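Local coordinates for hypothetical protein PA3008 (Pseudomonas aeruginosa, PDB 1OFU) that probably halts cell division during the SOS response by binding FtsZ and blocking its polymerization into the Z ring, at residues Ala2-Leu7 and Glu92-Ala97; Ala70-Ser75 and Lys100-Ala105; Cys76-Leu81 and His85-Trp90. All coordinates share one frame; numbering follows the deposited sequence.

Contact 1: Ala2-Leu7 and Glu92-Ala97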
ATOM      1  N   ALA D   2      13.158  12.426 -12.520  1.00 64.42           N
ATOM      2  CA  ALA D   2      13.741  11.094 -12.626  1.00 62.58           C
ATOM      3  C   ALA D   2      15.109  11.113 -11.956  1.00 62.06           C
ATOM      4  O   ALA D   2      15.929  11.991 -12.234  1.00 63.73           O
ATOM      5  CB  ALA D   2      13.879  10.696 -14.094  1.00 58.63           C
ATOM      6  N   ALA D   3      15.355  10.151 -11.073  1.00 59.71           N
ATOM      7  CA  ALA D   3      16.634  10.098 -10.375  1.00 56.56           C
ATOM      8  C   ALA D   3      16.878   8.775  -9.656  1.00 52.97           C
ATOM      9  O   ALA D   3      16.148   7.802  -9.843  1.00 50.12           O
ATOM     10  CB  ALA D   3      16.723  11.253  -9.380  1.00 58.96           C
ATOM     11  N   PHE D   4      17.918   8.766  -8.828  1.00 47.54           N
ATOM     12  CA  PHE D   4      18.310   7.596  -8.061  1.00 43.15           C
ATOM     13  C   PHE D   4      17.915   7.744  -6.597  1.00 43.13           C
ATOM     14  O   PHE D   4      18.117   8.792  -5.989  1.00 43.80           O
ATOM     15  CB  PHE D   4      19.826   7.399  -8.149  1.00 41.80           C
ATOM     16  CG  PHE D   4      20.351   6.279  -7.291  1.00 41.05           C
ATOM     17  CD1 PHE D   4      20.380   4.971  -7.767  1.00 40.96           C
ATOM     18  CD2 PHE D   4      20.817   6.534  -6.001  1.00 39.72           C
ATOM     19  CE1 PHE D   4      20.868   3.928  -6.975  1.00 38.54           C
ATOM     20  CE2 PHE D   4      21.307   5.498  -5.194  1.00 39.06           C
ATOM     21  CZ  PHE D   4      21.334   4.195  -5.684  1.00 41.85           C
ATOM     22  N   SER D   5      17.349   6.680  -6.043  1.00 39.20           N
ATOM     23  CA  SER D   5      16.954   6.641  -4.648  1.00 37.49           C
ATOM     24  C   SER D   5      17.456   5.306  -4.123  1.00 39.32           C
ATOM     25  O   SER D   5      17.744   4.385  -4.897  1.00 40.31           O
ATOM     26  CB  SER D   5      15.436   6.700  -4.506  1.00 36.12           C
ATOM     27  OG  SER D   5      14.906   7.870  -5.098  1.00 39.73           O
ATOM     28  N   GLU D   6      17.585   5.197  -2.811  1.00 36.40           N
ATOM     29  CA  GLU D   6      18.033   3.949  -2.237  1.00 37.15           C
ATOM     30  C   GLU D   6      17.285   3.688  -0.950  1.00 36.89           C
ATOM     31  O   GLU D   6      17.125   4.582  -0.113  1.00 34.25           O
ATOM     32  CB  GLU D   6      19.536   3.961  -1.975  1.00 38.52           C
ATOM     33  CG  GLU D   6      20.039   2.648  -1.395  1.00 47.64           C
ATOM     34  CD  GLU D   6      21.552   2.568  -1.346  1.00 54.48           C
ATOM     35  OE1 GLU D   6      22.170   3.353  -0.598  1.00 59.91           O
ATOM     36  OE2 GLU D   6      22.124   1.717  -2.060  1.00 57.80           O
ATOM     37  N   LEU D   7      16.804   2.459  -0.820  1.00 34.12           N
ATOM     38  CA  LEU D   7      16.067   2.053   0.356  1.00 35.09           C
ATOM     39  C   LEU D   7      16.812   0.931   1.047  1.00 37.64           C
ATOM     40  O   LEU D   7      17.171  -0.077   0.423  1.00 39.20           O
ATOM     41  CB  LEU D   7      14.661   1.601  -0.040  1.00 37.85           C
ATOM     42  CG  LEU D   7      13.773   1.131   1.115  1.00 46.10           C
ATOM     43  CD1 LEU D   7      12.322   1.359   0.766  1.00 49.06           C
ATOM     44  CD2 LEU D   7      14.033  -0.327   1.409  1.00 46.92           C
ATOM     45  N   GLU D  92      24.734  -4.171  -3.783  1.00 51.81           N
ATOM     46  CA  GLU D  92      25.518  -3.855  -2.600  1.00 58.77           C
ATOM     47  C   GLU D  92      26.773  -4.722  -2.636  1.00 61.21           C
ATOM     48  O   GLU D  92      26.693  -5.951  -2.656  1.00 60.99           O
ATOM     49  CB  GLU D  92      24.712  -4.122  -1.323  1.00 61.82           C
ATOM     50  CG  GLU D  92      24.252  -5.560  -1.147  1.00 72.96           C
ATOM     51  CD  GLU D  92      23.302  -5.731   0.028  1.00 78.77           C
ATOM     52  OE1 GLU D  92      22.227  -5.093   0.022  1.00 81.39           O
ATOM     53  OE2 GLU D  92      23.626  -6.504   0.956  1.00 82.08           O
ATOM     54  N   PRO D  93      27.955  -4.087  -2.649  1.00 63.25           N
ATOM     55  CA  PRO D  93      28.146  -2.632  -2.631  1.00 63.19           C
ATOM     56  C   PRO D  93      27.737  -1.921  -3.916  1.00 63.14           C
ATOM     57  O   PRO D  93      27.617  -2.533  -4.982  1.00 61.87           O
ATOM     58  CB  PRO D  93      29.647  -2.479  -2.371  1.00 63.70           C
ATOM     59  CG  PRO D  93      30.033  -3.778  -1.713  1.00 66.65           C
ATOM     60  CD  PRO D  93      29.245  -4.778  -2.508  1.00 64.88           C
ATOM     61  N   LEU D  94      27.527  -0.615  -3.793  1.00 59.77           N
ATOM     62  CA  LEU D  94      27.169   0.228  -4.917  1.00 60.22           C
ATOM     63  C   LEU D  94      28.037   1.472  -4.770  1.00 61.61           C
ATOM     64  O   LEU D  94      27.914   2.208  -3.792  1.00 63.65           O
ATOM     65  CB  LEU D  94      25.685   0.599  -4.863  1.00 60.37           C
ATOM     66  CG  LEU D  94      25.141   1.269  -6.127  1.00 60.80           C
ATOM     67  CD1 LEU D  94      25.279   0.313  -7.300  1.00 63.05           C
ATOM     68  CD2 LEU D  94      23.686   1.650  -5.932  1.00 59.84           C
ATOM     69  N   SER D  95      28.926   1.695  -5.733  1.00 60.47           N
ATOM     70  CA  SER D  95      29.830   2.839  -5.689  1.00 60.37           C
ATOM     71  C   SER D  95      29.171   4.117  -6.177  1.00 60.64           C
ATOM     72  O   SER D  95      28.145   4.079  -6.858  1.00 61.28           O
ATOM     73  CB  SER D  95      31.073   2.567  -6.536  1.00 60.25           C
ATOM     74  OG  SER D  95      30.749   2.582  -7.913  1.00 62.83           O
ATOM     75  N   ARG D  96      29.775   5.249  -5.826  1.00 61.74           N
ATOM     76  CA  ARG D  96      29.260   6.550  -6.227  1.00 62.44           C
ATOM     77  C   ARG D  96      29.178   6.592  -7.749  1.00 61.32           C
ATOM     78  O   ARG D  96      28.279   7.214  -8.315  1.00 60.91           O
ATOM     79  CB  ARG D  96      30.175   7.658  -5.697  1.00 65.20           C
ATOM     80  CG  ARG D  96      29.714   9.071  -6.016  1.00 72.45           C
ATOM     81  CD  ARG D  96      30.333  10.097  -5.064  1.00 79.05           C
ATOM     82  NE  ARG D  96      31.789   9.983  -4.971  1.00 84.63           N
ATOM     83  CZ  ARG D  96      32.557  10.770  -4.220  1.00 87.29           C
ATOM     84  NH1 ARG D  96      33.872  10.589  -4.195  1.00 88.11           N
ATOM     85  NH2 ARG D  96      32.015  11.741  -3.494  1.00 86.73           N
ATOM     86  N   ALA D  97      30.114   5.909  -8.404  1.00 60.92           N
ATOM     87  CA  ALA D  97      30.143   5.841  -9.863  1.00 60.80           C
ATOM     88  C   ALA D  97      28.915   5.081 -10.360  1.00 59.23           C
ATOM     89  O   ALA D  97      28.183   5.560 -11.229  1.00 59.81           O
ATOM     90  CB  ALA D  97      31.412   5.142 -10.330  1.00 59.18           C
TER
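Phe4 and Leu94 reach toward each other from opposite directions, the ring from the strand and the leucine branch from the segment that leads into helix 96-109. Leu94 CD2 does the touching, lying 3.5 Å from Phe4 CZ and 3.8 Å from Phe4 CE1, at the far end of the ring. The methyl comes to the ring obliquely, neither flat over it nor in its plane. CB of Phe4 already points at Leu94's segment, and with CG anti to the backbone N (chi1 175°) the ring extends on from it. The long, flat phenylalanine suits a place where the backbones stay well apart, Phe4 CA being 11.2 Å from Arg96 CA. Glu6, two residues further on the same face, runs alongside Leu94 but points the other way, its OE2 4.2 Å from Leu94 CD2. The touch is marginal; the carboxylate is held elsewhere: Glu6 OE1 forms salt bridges with Arg99 and Arg117, and OE2 accepts a hydrogen bond from Asn115. These partners satisfy the buried carboxylate and would favour its ionised form. Arg99 also donates to Leu94 O, and Ser95, at the N-cap, caps the backbone N of Ala98. Strand 4-10 pairs in parallel with strand 112-118, Phe4 and Leu94 both pack on Leu102 of helix 96-109, and at Glu6 and Leu7 the sheet continues into an antiparallel strand of the second subunit.

Contact 2: Ala70-Ser75 and Lys100-Ala105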
ATOM      1  N   ALA D  70      26.763  -7.704 -13.627  1.00 47.68           N
ATOM      2  CA  ALA D  70      25.767  -7.938 -14.671  1.00 49.20           C
ATOM      3  C   ALA D  70      24.442  -7.262 -14.316  1.00 44.16           C
ATOM      4  O   ALA D  70      23.769  -6.693 -15.175  1.00 46.60           O
ATOM      5  CB  ALA D  70      25.557  -9.436 -14.869  1.00 47.36           C
ATOM      6  N   ALA D  71      24.071  -7.327 -13.045  1.00 42.16           N
ATOM      7  CA  ALA D  71      22.831  -6.706 -12.598  1.00 42.42           C
ATOM      8  C   ALA D  71      22.915  -5.192 -12.781  1.00 38.30           C
ATOM      9  O   ALA D  71      21.931  -4.545 -13.134  1.00 39.70           O
ATOM     10  CB  ALA D  71      22.574  -7.052 -11.136  1.00 42.20           C
ATOM     11  N   LEU D  72      24.099  -4.635 -12.550  1.00 39.36           N
ATOM     12  CA  LEU D  72      24.311  -3.195 -12.685  1.00 43.13           C
ATOM     13  C   LEU D  72      24.134  -2.768 -14.142  1.00 40.31           C
ATOM     14  O   LEU D  72      23.469  -1.770 -14.434  1.00 40.24           O
ATOM     15  CB  LEU D  72      25.720  -2.820 -12.213  1.00 44.17           C
ATOM     16  CG  LEU D  72      25.991  -1.390 -11.732  1.00 48.69           C
ATOM     17  CD1 LEU D  72      27.482  -1.125 -11.848  1.00 48.06           C
ATOM     18  CD2 LEU D  72      25.222  -0.372 -12.547  1.00 45.88           C
ATOM     19  N   ALA D  73      24.734  -3.524 -15.057  1.00 41.70           N
ATOM     20  CA  ALA D  73      24.617  -3.200 -16.476  1.00 42.65           C
ATOM     21  C   ALA D  73      23.178  -3.415 -16.929  1.00 39.36           C
ATOM     22  O   ALA D  73      22.632  -2.612 -17.687  1.00 41.33           O
ATOM     23  CB  ALA D  73      25.571  -4.069 -17.298  1.00 38.89           C
ATOM     24  N   LEU D  74      22.560  -4.497 -16.461  1.00 39.24           N
ATOM     25  CA  LEU D  74      21.178  -4.779 -16.838  1.00 39.97           C
ATOM     26  C   LEU D  74      20.253  -3.687 -16.297  1.00 41.13           C
ATOM     27  O   LEU D  74      19.310  -3.282 -16.974  1.00 42.56           O
ATOM     28  CB  LEU D  74      20.735  -6.145 -16.299  1.00 42.19           C
ATOM     29  CG  LEU D  74      19.720  -6.908 -17.164  1.00 46.21           C
ATOM     30  CD1 LEU D  74      19.208  -8.117 -16.404  1.00 45.26           C
ATOM     31  CD2 LEU D  74      18.562  -6.012 -17.546  1.00 47.90           C
ATOM     32  N   SER D  75      20.522  -3.206 -15.081  1.00 39.50           N
ATOM     33  CA  SER D  75      19.696  -2.155 -14.483  1.00 39.96           C
ATOM     34  C   SER D  75      19.744  -0.867 -15.303  1.00 40.38           C
ATOM     35  O   SER D  75      18.709  -0.273 -15.604  1.00 37.57           O
ATOM     36  CB  SER D  75      20.143  -1.860 -13.049  1.00 36.22           C
ATOM     37  OG  SER D  75      19.979  -2.992 -12.210  1.00 37.55           O
ATOM     38  N   LYS D 100      25.901   7.046 -10.116  1.00 55.68           N
ATOM     39  CA  LYS D 100      25.849   8.069 -11.150  1.00 58.79           C
ATOM     40  C   LYS D 100      25.380   7.422 -12.449  1.00 56.71           C
ATOM     41  O   LYS D 100      24.531   7.968 -13.160  1.00 56.58           O
ATOM     42  CB  LYS D 100      27.230   8.699 -11.343  1.00 62.41           C
ATOM     43  CG  LYS D 100      27.231   9.915 -12.261  1.00 69.23           C
ATOM     44  CD  LYS D 100      26.358  11.036 -11.709  1.00 73.33           C
ATOM     45  CE  LYS D 100      26.383  12.256 -12.618  1.00 76.06           C
ATOM     46  NZ  LYS D 100      25.569  13.376 -12.066  1.00 81.33           N
ATOM     47  N   GLN D 101      25.936   6.251 -12.746  1.00 57.54           N
ATOM     48  CA  GLN D 101      25.585   5.499 -13.948  1.00 56.19           C
ATOM     49  C   GLN D 101      24.083   5.215 -13.944  1.00 54.78           C
ATOM     50  O   GLN D 101      23.400   5.434 -14.945  1.00 56.75           O
ATOM     51  CB  GLN D 101      26.360   4.179 -13.987  1.00 57.33           C
ATOM     52  CG  GLN D 101      26.515   3.585 -15.377  1.00 64.12           C
ATOM     53  CD  GLN D 101      27.178   2.217 -15.365  1.00 66.74           C
ATOM     54  OE1 GLN D 101      28.154   1.991 -14.646  1.00 67.45           O
ATOM     55  NE2 GLN D 101      26.660   1.299 -16.176  1.00 68.47           N
ATOM     56  N   LEU D 102      23.574   4.731 -12.810  1.00 51.34           N
ATOM     57  CA  LEU D 102      22.153   4.425 -12.675  1.00 47.15           C
ATOM     58  C   LEU D 102      21.326   5.691 -12.824  1.00 43.37           C
ATOM     59  O   LEU D 102      20.263   5.689 -13.441  1.00 41.10           O
ATOM     60  CB  LEU D 102      21.861   3.787 -11.308  1.00 47.78           C
ATOM     61  CG  LEU D 102      22.357   2.360 -11.068  1.00 49.08           C
ATOM     62  CD1 LEU D 102      22.008   1.910  -9.655  1.00 47.40           C
ATOM     63  CD2 LEU D 102      21.725   1.434 -12.093  1.00 49.07           C
ATOM     64  N   SER D 103      21.826   6.778 -12.253  1.00 45.98           N
ATOM     65  CA  SER D 103      21.130   8.056 -12.311  1.00 47.57           C
ATOM     66  C   SER D 103      21.029   8.564 -13.746  1.00 50.51           C
ATOM     67  O   SER D 103      19.963   9.002 -14.193  1.00 47.82           O
ATOM     68  CB  SER D 103      21.861   9.080 -11.445  1.00 49.37           C
ATOM     69  OG  SER D 103      21.085  10.251 -11.303  1.00 54.59           O
ATOM     70  N   ARG D 104      22.145   8.511 -14.465  1.00 52.44           N
ATOM     71  CA  ARG D 104      22.174   8.958 -15.850  1.00 57.58           C
ATOM     72  C   ARG D 104      21.205   8.115 -16.678  1.00 55.47           C
ATOM     73  O   ARG D 104      20.405   8.645 -17.447  1.00 54.18           O
ATOM     74  CB  ARG D 104      23.592   8.827 -16.412  1.00 64.14           C
ATOM     75  CG  ARG D 104      23.736   9.255 -17.864  1.00 71.28           C
ATOM     76  CD  ARG D 104      25.180   9.146 -18.327  1.00 75.93           C
ATOM     77  NE  ARG D 104      25.337   9.522 -19.731  1.00 81.61           N
ATOM     78  CZ  ARG D 104      24.830   8.842 -20.755  1.00 82.27           C
ATOM     79  NH1 ARG D 104      25.026   9.268 -21.995  1.00 82.53           N
ATOM     80  NH2 ARG D 104      24.133   7.734 -20.542  1.00 83.11           N
ATOM     81  N   ALA D 105      21.279   6.799 -16.506  1.00 54.54           N
ATOM     82  CA  ALA D 105      20.407   5.887 -17.238  1.00 52.43           C
ATOM     83  C   ALA D 105      18.939   6.199 -16.961  1.00 50.11           C
ATOM     84  O   ALA D 105      18.101   6.138 -17.860  1.00 46.76           O
ATOM     85  CB  ALA D 105      20.723   4.447 -16.852  1.00 52.71           C
TER
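Two helices lying side by side on one face of the parallel sheet in this alpha/beta domain of SulA meet, Leu72 and Ser75 of helix 68-80 facing Gln101 and Leu102 of helix 96-109. The first helix leads into strand 84-89 and the second leaves it for strand 112-118, so they belong to successive beta-alpha-beta units; over residues 70-75 and 100-105 the axes run 22° apart and come within 10.2 Å. Leu102 supplies the central methyl: its CD2 lies 3.8 Å from Ser75 CB and 4.0 Å from Leu72 CD2. The two leucines meet at a slant, and their branched ends fill the space between the helices. At the exposed margin Gln101 OE1 lies 4.2 Å from Leu72 CD1; a long polar side chain suits this edge, its amide beside Leu72 and Cys76. Serine is small enough to let Leu102 come in against its CB, while its hydroxyl pairs with Ser89 OG of strand 84-89 and turns back to its own helix. Ser75 OG, anti to the carbonyl carbon (chi1 -63°), donates to Ala71 O over 2.7 Å from 37° out of the carbonyl plane, and Ser75 N reaches the same oxygen from the opposite face.

Contact 3: Cys76-Leu81 and His85-Trp90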
ATOM      1  N   CYS D  76      20.948  -0.435 -15.665  1.00 42.79           N
ATOM      2  CA  CYS D  76      21.104   0.791 -16.441  1.00 46.88           C
ATOM      3  C   CYS D  76      20.424   0.659 -17.796  1.00 47.30           C
ATOM      4  O   CYS D  76      19.814   1.605 -18.290  1.00 47.04           O
ATOM      5  CB  CYS D  76      22.585   1.111 -16.645  1.00 50.04           C
ATOM      6  SG  CYS D  76      23.509   1.424 -15.118  1.00 56.64           S
ATOM      7  N   GLU D  77      20.523  -0.527 -18.385  1.00 47.93           N
ATOM      8  CA  GLU D  77      19.927  -0.778 -19.688  1.00 50.30           C
ATOM      9  C   GLU D  77      18.406  -0.661 -19.645  1.00 49.36           C
ATOM     10  O   GLU D  77      17.806   0.021 -20.478  1.00 47.75           O
ATOM     11  CB  GLU D  77      20.338  -2.164 -20.187  1.00 53.17           C
ATOM     12  CG  GLU D  77      20.278  -2.299 -21.689  1.00 62.77           C
ATOM     13  CD  GLU D  77      21.145  -1.271 -22.393  1.00 65.77           C
ATOM     14  OE1 GLU D  77      22.371  -1.274 -22.160  1.00 70.07           O
ATOM     15  OE2 GLU D  77      20.601  -0.458 -23.174  1.00 69.25           O
ATOM     16  N   ALA D  78      17.785  -1.326 -18.673  1.00 47.99           N
ATOM     17  CA  ALA D  78      16.333  -1.288 -18.524  1.00 44.75           C
ATOM     18  C   ALA D  78      15.852   0.140 -18.258  1.00 45.19           C
ATOM     19  O   ALA D  78      14.770   0.532 -18.694  1.00 47.04           O
ATOM     20  CB  ALA D  78      15.899  -2.219 -17.386  1.00 42.72           C
ATOM     21  N   LEU D  79      16.650   0.914 -17.526  1.00 44.72           N
ATOM     22  CA  LEU D  79      16.296   2.303 -17.236  1.00 48.26           C
ATOM     23  C   LEU D  79      16.412   3.091 -18.531  1.00 46.96           C
ATOM     24  O   LEU D  79      15.501   3.814 -18.934  1.00 46.31           O
ATOM     25  CB  LEU D  79      17.257   2.894 -16.201  1.00 46.03           C
ATOM     26  CG  LEU D  79      17.084   2.432 -14.752  1.00 46.49           C
ATOM     27  CD1 LEU D  79      18.381   2.619 -13.988  1.00 45.28           C
ATOM     28  CD2 LEU D  79      15.954   3.210 -14.110  1.00 41.64           C
ATOM     29  N   ARG D  80      17.561   2.924 -19.172  1.00 48.37           N
ATOM     30  CA  ARG D  80      17.900   3.578 -20.428  1.00 51.31           C
ATOM     31  C   ARG D  80      16.803   3.418 -21.485  1.00 48.84           C
ATOM     32  O   ARG D  80      16.371   4.395 -22.096  1.00 43.82           O
ATOM     33  CB  ARG D  80      19.211   2.977 -20.927  1.00 54.14           C
ATOM     34  CG  ARG D  80      19.925   3.711 -22.025  1.00 60.71           C
ATOM     35  CD  ARG D  80      21.285   3.063 -22.198  1.00 64.70           C
ATOM     36  NE  ARG D  80      22.036   3.102 -20.945  1.00 67.60           N
ATOM     37  CZ  ARG D  80      22.919   2.182 -20.568  1.00 68.97           C
ATOM     38  NH1 ARG D  80      23.557   2.308 -19.410  1.00 69.45           N
ATOM     39  NH2 ARG D  80      23.153   1.127 -21.336  1.00 65.25           N
ATOM     40  N   LEU D  81      16.360   2.179 -21.689  1.00 49.28           N
ATOM     41  CA  LEU D  81      15.323   1.861 -22.671  1.00 46.44           C
ATOM     42  C   LEU D  81      14.013   2.582 -22.391  1.00 47.02           C
ATOM     43  O   LEU D  81      13.154   2.690 -23.268  1.00 43.99           O
ATOM     44  CB  LEU D  81      15.085   0.347 -22.710  1.00 49.36           C
ATOM     45  CG  LEU D  81      16.052  -0.525 -23.518  1.00 47.69           C
ATOM     46  CD1 LEU D  81      17.476  -0.036 -23.384  1.00 54.35           C
ATOM     47  CD2 LEU D  81      15.928  -1.955 -23.040  1.00 48.36           C
ATOM     48  N   HIS D  85       8.657   2.465 -15.461  1.00 41.19           N
ATOM     49  CA  HIS D  85       8.552   3.699 -14.697  1.00 40.85           C
ATOM     50  C   HIS D  85       9.553   3.600 -13.553  1.00 40.62           C
ATOM     51  O   HIS D  85      10.085   4.609 -13.091  1.00 42.98           O
ATOM     52  CB  HIS D  85       7.134   3.905 -14.153  1.00 37.99           C
ATOM     53  CG  HIS D  85       6.629   2.782 -13.302  1.00 41.23           C
ATOM     54  ND1 HIS D  85       5.526   2.027 -13.646  1.00 38.78           N
ATOM     55  CD2 HIS D  85       7.061   2.295 -12.114  1.00 34.06           C
ATOM     56  CE1 HIS D  85       5.304   1.124 -12.708  1.00 28.79           C
ATOM     57  NE2 HIS D  85       6.221   1.265 -11.768  1.00 37.85           N
ATOM     58  N   THR D  86       9.827   2.370 -13.117  1.00 39.31           N
ATOM     59  CA  THR D  86      10.781   2.137 -12.033  1.00 34.85           C
ATOM     60  C   THR D  86      11.570   0.858 -12.237  1.00 35.17           C
ATOM     61  O   THR D  86      10.997  -0.190 -12.545  1.00 36.63           O
ATOM     62  CB  THR D  86      10.070   2.006 -10.663  1.00 33.80           C
ATOM     63  OG1 THR D  86       9.110   3.051 -10.519  1.00 33.40           O
ATOM     64  CG2 THR D  86      11.079   2.111  -9.527  1.00 28.09           C
ATOM     65  N   VAL D  87      12.882   0.941 -12.058  1.00 32.55           N
ATOM     66  CA  VAL D  87      13.738  -0.232 -12.168  1.00 31.45           C
ATOM     67  C   VAL D  87      14.332  -0.424 -10.777  1.00 34.98           C
ATOM     68  O   VAL D  87      15.037   0.447 -10.274  1.00 34.58           O
ATOM     69  CB  VAL D  87      14.884  -0.035 -13.185  1.00 32.90           C
ATOM     70  CG1 VAL D  87      15.804  -1.236 -13.147  1.00 32.47           C
ATOM     71  CG2 VAL D  87      14.323   0.139 -14.588  1.00 29.57           C
ATOM     72  N   VAL D  88      14.030  -1.557 -10.155  1.00 33.13           N
ATOM     73  CA  VAL D  88      14.507  -1.850  -8.817  1.00 31.05           C
ATOM     74  C   VAL D  88      15.700  -2.791  -8.797  1.00 34.12           C
ATOM     75  O   VAL D  88      15.622  -3.938  -9.246  1.00 32.35           O
ATOM     76  CB  VAL D  88      13.384  -2.471  -7.953  1.00 31.79           C
ATOM     77  CG1 VAL D  88      13.865  -2.631  -6.507  1.00 33.06           C
ATOM     78  CG2 VAL D  88      12.131  -1.598  -8.022  1.00 29.96           C
ATOM     79  N   SER D  89      16.799  -2.293  -8.246  1.00 35.11           N
ATOM     80  CA  SER D  89      18.035  -3.049  -8.138  1.00 37.03           C
ATOM     81  C   SER D  89      18.248  -3.465  -6.695  1.00 36.73           C
ATOM     82  O   SER D  89      17.677  -2.872  -5.772  1.00 33.68           O
ATOM     83  CB  SER D  89      19.221  -2.184  -8.578  1.00 40.23           C
ATOM     84  OG  SER D  89      18.974  -1.581  -9.832  1.00 52.85           O
ATOM     85  N   TRP D  90      19.068  -4.489  -6.512  1.00 35.44           N
ATOM     86  CA  TRP D  90      19.411  -4.994  -5.189  1.00 37.94           C
ATOM     87  C   TRP D  90      20.925  -5.095  -5.178  1.00 37.89           C
ATOM     88  O   TRP D  90      21.489  -6.164  -4.963  1.00 39.10           O
ATOM     89  CB  TRP D  90      18.788  -6.373  -4.951  1.00 36.47           C
ATOM     90  CG  TRP D  90      17.391  -6.310  -4.427  1.00 41.05           C
ATOM     91  CD1 TRP D  90      16.998  -6.310  -3.114  1.00 38.58           C
ATOM     92  CD2 TRP D  90      16.195  -6.195  -5.204  1.00 38.83           C
ATOM     93  NE1 TRP D  90      15.626  -6.201  -3.029  1.00 40.25           N
ATOM     94  CE2 TRP D  90      15.110  -6.129  -4.296  1.00 41.01           C
ATOM     95  CE3 TRP D  90      15.935  -6.142  -6.579  1.00 36.39           C
ATOM     96  CZ2 TRP D  90      13.785  -6.014  -4.722  1.00 41.29           C
ATOM     97  CZ3 TRP D  90      14.618  -6.028  -7.003  1.00 34.29           C
ATOM     98  CH2 TRP D  90      13.558  -5.967  -6.076  1.00 41.41           C
TER
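Arg80 NH2 and Glu77 OE1 form a salt bridge of 2.7 Å one turn apart on helix 68-80, on the side turned away from the strand. The guanidinium also lies with one face over Cys76 O, which is 3.6 Å above its plane and towards the rim. On the other side of the helix the contact is wholly apolar. Val87 points from the strand at the helix and meets Ala78 and Leu79 together: its CG2 is 3.5 Å from Leu79 CD2 and 4.0 Å from Ala78 CB. Leu79 CD2 also comes within 3.5 Å of Val87 CB, so the leucine branch lies across the valine. Val87 chi1 of 175° sets CG1 anti to the backbone N and CG2 anti to the carbonyl carbon, leaving CG2 to meet the helix. This is the helix-to-strand half of a beta-alpha-beta crossover, in which helix 68-80 turns through a short connection into strand 84-89, held between strands 35-39 and 112-118 of the parallel sheet. Beta-branched valine suits the extended backbone, and small Ala78 lets the helix come close. Residues 78-83 belong to an FtsZ-binding region, and Glu77 makes a long, weak ion pair with a basic side chain from a chain of another protein. On the opposite face of the strand, Val88 CG1 lies 3.3 Å above the Trp90 ring plane, toward its rim.

How the contacts relate
Helix 96-109 joins contacts 1 and 2, whose centres are 9 Å apart: Leu102 CD1 lies 3.5 Å from Phe4 CE1, while the other methyl of that leucine serves the neighbouring helix. Contacts 2 and 3 share helix 68-80 and have centres only 7 Å apart. Between them Ser75 OG and Ser89 OG, 2.9 Å apart, probably form a hydrogen bond joining helix to strand, and Leu102 CD2 packs 3.5 Å from Cys76 SG. Contacts 1 and 3, about 12 Å apart between centres, are linked through the sheet and the chain running from strand 84-89 into Glu92. Of the three, contact 3 includes part of an FtsZ-binding region, whereas contact 1 borders the second subunit.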